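Local coordinates for protein thymine dioxygenase (Neurospora crassa, PDB 5C3Q) that probably hydroxylates the methyl group of thymine as a 2-oxoglutarate- and iron-dependent dioxygenase, here holding nickel, 2-oxoglutarate and thymine in its active site, at residues D218-G231 / P286-N298. Sequence-based numbering, arbitrary orientation.
Sequences DYGSITLLFQDSRG and PPRYSIAYFCNPN. With NI (nickel (II) ion), chain E; TDR (thymine), chain G; AKG (2-oxoglutaric acid), chain F.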
loop_
_atom_site.group_PDB
_atom_site.type_symbol
_atom_site.label_atom_id
_atom_site.label_comp_id
_atom_site.label_asym_id
_atom_site.label_seq_id
_atom_site.Cartn_x
_atom_site.Cartn_y
_atom_site.Cartn_z
ATOM N N ASP A 218 5.109 -5.011 0.025
ATOM C CA ASP A 218 3.843 -5.074 0.752
ATOM C C ASP A 218 3.464 -6.535 0.970
ATOM O O ASP A 218 3.924 -7.414 0.237
ATOM C CB ASP A 218 2.734 -4.331 -0.002
ATOM C CG ASP A 218 2.926 -2.814 -0.006
ATOM O OD1 ASP A 218 3.844 -2.286 0.658
ATOM O OD2 ASP A 218 2.133 -2.132 -0.681
ATOM N N TYR A 219 2.617 -6.790 1.967
ATOM C CA TYR A 219 2.383 -8.152 2.460
ATOM C C TYR A 219 1.187 -8.875 1.844
ATOM O O TYR A 219 1.203 -10.108 1.734
ATOM C CB TYR A 219 2.167 -8.145 3.981
ATOM C CG TYR A 219 3.185 -7.389 4.802
ATOM C CD1 TYR A 219 4.518 -7.286 4.404
ATOM C CD2 TYR A 219 2.817 -6.806 6.013
ATOM C CE1 TYR A 219 5.440 -6.599 5.172
ATOM C CE2 TYR A 219 3.736 -6.120 6.786
ATOM C CZ TYR A 219 5.042 -6.019 6.363
ATOM O OH TYR A 219 5.953 -5.340 7.137
ATOM N N GLY A 220 0.151 -8.120 1.474
ATOM C CA GLY A 220 -1.178 -8.685 1.195
ATOM C C GLY A 220 -1.467 -9.036 -0.256
ATOM O O GLY A 220 -0.585 -9.494 -0.987
ATOM N N SER A 221 -2.719 -8.836 -0.664
ATOM C CA SER A 221 -3.147 -9.132 -2.031
ATOM C C SER A 221 -2.750 -7.977 -2.949
ATOM O O SER A 221 -1.931 -8.148 -3.856
ATOM C CB SER A 221 -4.656 -9.383 -2.090
ATOM O OG SER A 221 -5.382 -8.343 -1.442
ATOM N N ILE A 222 -3.344 -6.808 -2.708
ATOM C CA ILE A 222 -2.949 -5.572 -3.383
ATOM C C ILE A 222 -2.922 -4.396 -2.402
ATOM O O ILE A 222 -3.474 -4.461 -1.295
ATOM C CB ILE A 222 -3.871 -5.212 -4.585
ATOM C CG1 ILE A 222 -5.285 -4.850 -4.120
ATOM C CG2 ILE A 222 -3.917 -6.349 -5.605
ATOM C CD1 ILE A 222 -6.201 -4.372 -5.232
ATOM N N THR A 223 -2.269 -3.321 -2.822
ATOM C CA THR A 223 -2.288 -2.080 -2.084
ATOM C C THR A 223 -2.790 -0.996 -3.015
ATOM O O THR A 223 -2.365 -0.920 -4.169
ATOM C CB THR A 223 -0.892 -1.703 -1.552
ATOM O OG1 THR A 223 -0.420 -2.733 -0.682
ATOM C CG2 THR A 223 -0.928 -0.376 -0.783
ATOM N N LEU A 224 -3.720 -0.186 -2.516
ATOM C CA LEU A 224 -4.205 0.976 -3.240
ATOM C C LEU A 224 -3.492 2.164 -2.626
ATOM O O LEU A 224 -3.736 2.495 -1.467
ATOM C CB LEU A 224 -5.722 1.120 -3.089
ATOM C CG LEU A 224 -6.539 -0.133 -3.408
ATOM C CD1 LEU A 224 -7.996 0.065 -3.028
ATOM C CD2 LEU A 224 -6.407 -0.504 -4.876
ATOM N N LEU A 225 -2.595 2.778 -3.392
ATOM C CA LEU A 225 -1.794 3.895 -2.903
ATOM C C LEU A 225 -2.232 5.202 -3.542
ATOM O O LEU A 225 -2.083 5.402 -4.750
ATOM C CB LEU A 225 -0.302 3.662 -3.167
ATOM C CG LEU A 225 0.577 4.786 -2.603
ATOM C CD1 LEU A 225 0.711 4.671 -1.093
ATOM C CD2 LEU A 225 1.942 4.782 -3.258
ATOM N N PHE A 226 -2.781 6.085 -2.715
ATOM C CA PHE A 226 -3.179 7.418 -3.129
ATOM C C PHE A 226 -2.074 8.368 -2.675
ATOM O O PHE A 226 -1.804 8.475 -1.474
ATOM C CB PHE A 226 -4.510 7.800 -2.476
ATOM C CG PHE A 226 -5.624 6.821 -2.734
ATOM C CD1 PHE A 226 -5.784 5.698 -1.931
ATOM C CD2 PHE A 226 -6.525 7.032 -3.764
ATOM C CE1 PHE A 226 -6.812 4.797 -2.158
ATOM C CE2 PHE A 226 -7.556 6.130 -4.005
ATOM C CZ PHE A 226 -7.699 5.013 -3.199
ATOM N N GLN A 227 -1.413 9.032 -3.621
ATOM C CA GLN A 227 -0.343 9.975 -3.282
ATOM C C GLN A 227 -0.695 11.381 -3.757
ATOM O O GLN A 227 -1.417 11.551 -4.745
ATOM C CB GLN A 227 1.008 9.521 -3.856
ATOM C CG GLN A 227 1.115 9.486 -5.378
ATOM C CD GLN A 227 2.504 9.083 -5.865
ATOM O OE1 GLN A 227 3.496 9.239 -5.153
ATOM N NE2 GLN A 227 2.579 8.574 -7.090
ATOM N N ASP A 228 -0.207 12.383 -3.026
ATOM C CA ASP A 228 -0.312 13.775 -3.457
ATOM C C ASP A 228 0.731 14.035 -4.555
ATOM O O ASP A 228 1.291 13.089 -5.109
ATOM C CB ASP A 228 -0.186 14.749 -2.262
ATOM C CG ASP A 228 1.182 14.705 -1.577
ATOM O OD1 ASP A 228 2.149 14.120 -2.119
ATOM O OD2 ASP A 228 1.287 15.270 -0.465
ATOM N N SER A 229 0.991 15.302 -4.866
ATOM C CA SER A 229 1.839 15.659 -6.005
ATOM C C SER A 229 3.313 15.900 -5.654
ATOM O O SER A 229 4.077 16.352 -6.508
ATOM C CB SER A 229 1.268 16.911 -6.680
ATOM O OG SER A 229 1.311 18.018 -5.793
ATOM N N ARG A 230 3.717 15.601 -4.418
ATOM C CA ARG A 230 5.090 15.896 -3.964
ATOM C C ARG A 230 6.157 15.036 -4.627
ATOM O O ARG A 230 7.246 15.521 -4.925
ATOM C CB ARG A 230 5.220 15.718 -2.448
ATOM C CG ARG A 230 4.325 16.614 -1.612
ATOM C CD ARG A 230 4.525 18.082 -1.933
ATOM N NE ARG A 230 3.771 18.931 -1.018
ATOM C CZ ARG A 230 3.525 20.223 -1.214
ATOM N NH1 ARG A 230 3.964 20.843 -2.307
ATOM N NH2 ARG A 230 2.826 20.900 -0.314
ATOM N N GLY A 231 5.851 13.758 -4.829
ATOM C CA GLY A 231 6.823 12.813 -5.371
ATOM C C GLY A 231 7.678 12.186 -4.282
ATOM O O GLY A 231 7.571 12.555 -3.109
ATOM N N PRO A 286 8.395 20.225 1.315
ATOM C CA PRO A 286 7.144 20.407 2.063
ATOM C C PRO A 286 6.581 19.083 2.593
ATOM O O PRO A 286 7.095 18.020 2.254
ATOM C CB PRO A 286 6.186 21.022 1.030
ATOM C CG PRO A 286 7.019 21.392 -0.151
ATOM C CD PRO A 286 8.232 20.519 -0.118
ATOM N N PRO A 287 5.531 19.147 3.430
ATOM C CA PRO A 287 4.916 17.908 3.905
ATOM C C PRO A 287 4.372 17.056 2.756
ATOM O O PRO A 287 3.816 17.601 1.803
ATOM C CB PRO A 287 3.766 18.403 4.791
ATOM C CG PRO A 287 4.129 19.802 5.158
ATOM C CD PRO A 287 4.851 20.337 3.968
ATOM N N ARG A 288 4.557 15.741 2.842
ATOM C CA ARG A 288 3.973 14.808 1.883
ATOM C C ARG A 288 2.898 13.960 2.570
ATOM O O ARG A 288 3.116 13.417 3.661
ATOM C CB ARG A 288 5.051 13.909 1.265
ATOM C CG ARG A 288 4.517 12.791 0.377
ATOM C CD ARG A 288 5.623 12.128 -0.428
ATOM N NE ARG A 288 5.099 11.204 -1.434
ATOM C CZ ARG A 288 4.725 9.943 -1.206
ATOM N NH1 ARG A 288 4.802 9.415 0.011
ATOM N NH2 ARG A 288 4.261 9.203 -2.210
ATOM N N TYR A 289 1.740 13.860 1.925
ATOM C CA TYR A 289 0.654 13.013 2.397
ATOM C C TYR A 289 0.402 11.905 1.404
ATOM O O TYR A 289 0.353 12.135 0.192
ATOM C CB TYR A 289 -0.633 13.814 2.572
ATOM C CG TYR A 289 -0.540 14.842 3.658
ATOM C CD1 TYR A 289 -0.802 14.505 4.979
ATOM C CD2 TYR A 289 -0.175 16.150 3.369
ATOM C CE1 TYR A 289 -0.706 15.446 5.989
ATOM C CE2 TYR A 289 -0.078 17.104 4.369
ATOM C CZ TYR A 289 -0.345 16.745 5.676
ATOM O OH TYR A 289 -0.247 17.683 6.673
ATOM N N SER A 290 0.248 10.697 1.924
ATOM C CA SER A 290 -0.246 9.590 1.129
ATOM C C SER A 290 -1.165 8.732 1.979
ATOM O O SER A 290 -1.205 8.853 3.213
ATOM C CB SER A 290 0.910 8.757 0.562
ATOM O OG SER A 290 1.646 8.124 1.592
ATOM N N ILE A 291 -1.925 7.883 1.298
ATOM C CA ILE A 291 -2.799 6.933 1.947
ATOM C C ILE A 291 -2.567 5.579 1.289
ATOM O O ILE A 291 -2.770 5.423 0.077
ATOM C CB ILE A 291 -4.281 7.344 1.817
ATOM C CG1 ILE A 291 -4.493 8.753 2.386
ATOM C CG2 ILE A 291 -5.172 6.327 2.523
ATOM C CD1 ILE A 291 -5.899 9.294 2.233
ATOM N N ALA A 292 -2.122 4.615 2.086
ATOM C CA ALA A 292 -1.964 3.243 1.630
ATOM C C ALA A 292 -3.101 2.402 2.181
ATOM O O ALA A 292 -3.230 2.232 3.399
ATOM C CB ALA A 292 -0.628 2.681 2.079
ATOM N N TYR A 293 -3.933 1.879 1.285
ATOM C CA TYR A 293 -4.972 0.947 1.675
ATOM C C TYR A 293 -4.499 -0.476 1.368
ATOM O O TYR A 293 -4.514 -0.927 0.215
ATOM C CB TYR A 293 -6.283 1.280 0.963
ATOM C CG TYR A 293 -7.469 0.483 1.446
ATOM C CD1 TYR A 293 -8.215 0.902 2.540
ATOM C CD2 TYR A 293 -7.850 -0.686 0.800
ATOM C CE1 TYR A 293 -9.308 0.177 2.982
ATOM C CE2 TYR A 293 -8.945 -1.419 1.230
ATOM C CZ TYR A 293 -9.672 -0.983 2.323
ATOM O OH TYR A 293 -10.760 -1.705 2.759
ATOM N N PHE A 294 -4.055 -1.171 2.411
ATOM C CA PHE A 294 -3.555 -2.538 2.276
ATOM C C PHE A 294 -4.732 -3.495 2.184
ATOM O O PHE A 294 -5.519 -3.617 3.130
ATOM C CB PHE A 294 -2.689 -2.922 3.477
ATOM C CG PHE A 294 -1.482 -2.048 3.662
ATOM C CD1 PHE A 294 -0.523 -1.957 2.665
ATOM C CD2 PHE A 294 -1.295 -1.332 4.832
ATOM C CE1 PHE A 294 0.599 -1.163 2.831
ATOM C CE2 PHE A 294 -0.177 -0.538 5.006
ATOM C CZ PHE A 294 0.771 -0.452 4.005
ATOM N N CYS A 295 -4.862 -4.154 1.038
ATOM C CA CYS A 295 -5.889 -5.167 0.855
ATOM C C CYS A 295 -5.324 -6.547 1.157
ATOM O O CYS A 295 -4.189 -6.869 0.776
ATOM C CB CYS A 295 -6.441 -5.133 -0.560
ATOM S SG CYS A 295 -7.031 -3.513 -1.091
ATOM N N ASN A 296 -6.126 -7.356 1.847
ATOM C CA ASN A 296 -5.743 -8.708 2.222
ATOM C C ASN A 296 -6.846 -9.700 1.884
ATOM O O ASN A 296 -8.021 -9.337 1.863
ATOM C CB ASN A 296 -5.480 -8.774 3.728
ATOM C CG ASN A 296 -4.310 -7.899 4.159
ATOM O OD1 ASN A 296 -3.201 -8.039 3.651
ATOM N ND2 ASN A 296 -4.552 -7.006 5.108
ATOM N N PRO A 297 -6.476 -10.967 1.639
ATOM C CA PRO A 297 -7.511 -11.991 1.655
ATOM C C PRO A 297 -8.144 -12.045 3.041
ATOM O O PRO A 297 -7.552 -11.545 4.003
ATOM C CB PRO A 297 -6.743 -13.290 1.374
ATOM C CG PRO A 297 -5.410 -12.879 0.860
ATOM C CD PRO A 297 -5.132 -11.532 1.443
ATOM N N ASN A 298 -9.337 -12.623 3.137
ATOM C CA ASN A 298 -9.968 -12.852 4.431
ATOM C C ASN A 298 -8.964 -13.568 5.323
ATOM O O ASN A 298 -8.275 -14.474 4.858
ATOM C CB ASN A 298 -11.232 -13.703 4.278
ATOM C CG ASN A 298 -12.241 -13.098 3.313
ATOM O OD1 ASN A 298 -12.239 -11.894 3.067
ATOM N ND2 ASN A 298 -13.111 -13.936 2.764
HETATM NI NI NI E . 4.539 -0.191 0.482
HETATM N N1 TDR G . 1.367 -3.008 7.126
HETATM C C2 TDR G . 0.359 -3.880 6.567
HETATM O O2 TDR G . -0.626 -4.164 7.221
HETATM N N3 TDR G . 0.522 -4.407 5.232
HETATM C C4 TDR G . 1.672 -4.073 4.455
HETATM O O4 TDR G . 1.776 -4.535 3.332
HETATM C C5 TDR G . 2.707 -3.190 5.016
HETATM C CM5 TDR G . 3.935 -2.809 4.252
HETATM C C6 TDR G . 2.530 -2.666 6.374
HETATM C C1 AKG F . 3.644 1.806 2.484
HETATM O O1 AKG F . 3.734 0.550 2.469
HETATM O O2 AKG F . 3.138 2.414 3.450
HETATM C C2 AKG F . 4.158 2.585 1.346
HETATM O O5 AKG F . 4.805 2.023 0.466
HETATM C C3 AKG F . 3.887 4.076 1.275
HETATM C C4 AKG F . 4.362 4.652 -0.056
HETATM C C5 AKG F . 4.022 6.119 -0.182
HETATM O O3 AKG F . 3.911 6.592 -1.332
HETATM O O4 AKG F . 3.876 6.818 0.844
HETATM O O HOH W 1 2.624 0.335 -0.486
HETATM O O HOH W 2 -1.389 -5.422 0.894
HETATM O O HOH W 3 3.711 12.205 -3.881
HETATM O O HOH W 4 1.545 19.115 1.587
#
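The ring of Phe-294 carries thymine on one face, with TDR C4 over the centre, 3.4 Å above the ring plane; Ala-292 O lies over the opposite face, toward the rim, while Thr-223 OG1, Asp-218 OD2 and AKG O1 line its edge in plane. Tyr-219 lays its own ring over thymine, TDR C4 sitting toward the ring's rim, so that the base is sandwiched between two aromatic rings. Tyr-219 N donates to TDR O4 (2.8 Å). Both segments belong to the double-stranded beta-helix of 2-oxoglutarate oxygenases, where strands 222-227 and 288-295 run antiparallel. Thr-223, Leu-225, Ser-290, Ala-292 and Phe-294 face the metal and 2-oxoglutarate; Leu-224, Phe-226, Ile-291 and Tyr-293 form the other face, which packs partly on helix 147-173. Asp-218 binds nickel through OD1 (2.2 Å), alongside His-216 and His-273. Asp-218 OD2 accepts from Thr-223 OG1 at 2.6 Å, a bond that, with Asn-255, helps fix the carboxylate's rotation. At the distal carboxylate of 2-oxoglutarate, Arg-288 extends from a CG anti to its backbone N (chi1 173°) and offers NH1 to AKG O4 and NH2 to AKG O3, while Ser-290 OG also donates to AKG O4 (2.7 Å). Gln-227, its amide plane 85° from the guanidinium, steadies that group at the edge: Arg-288 NH2 reaches Gln-227 OE1 at 3.0 Å, the oxygen just 3° out of the guanidinium plane.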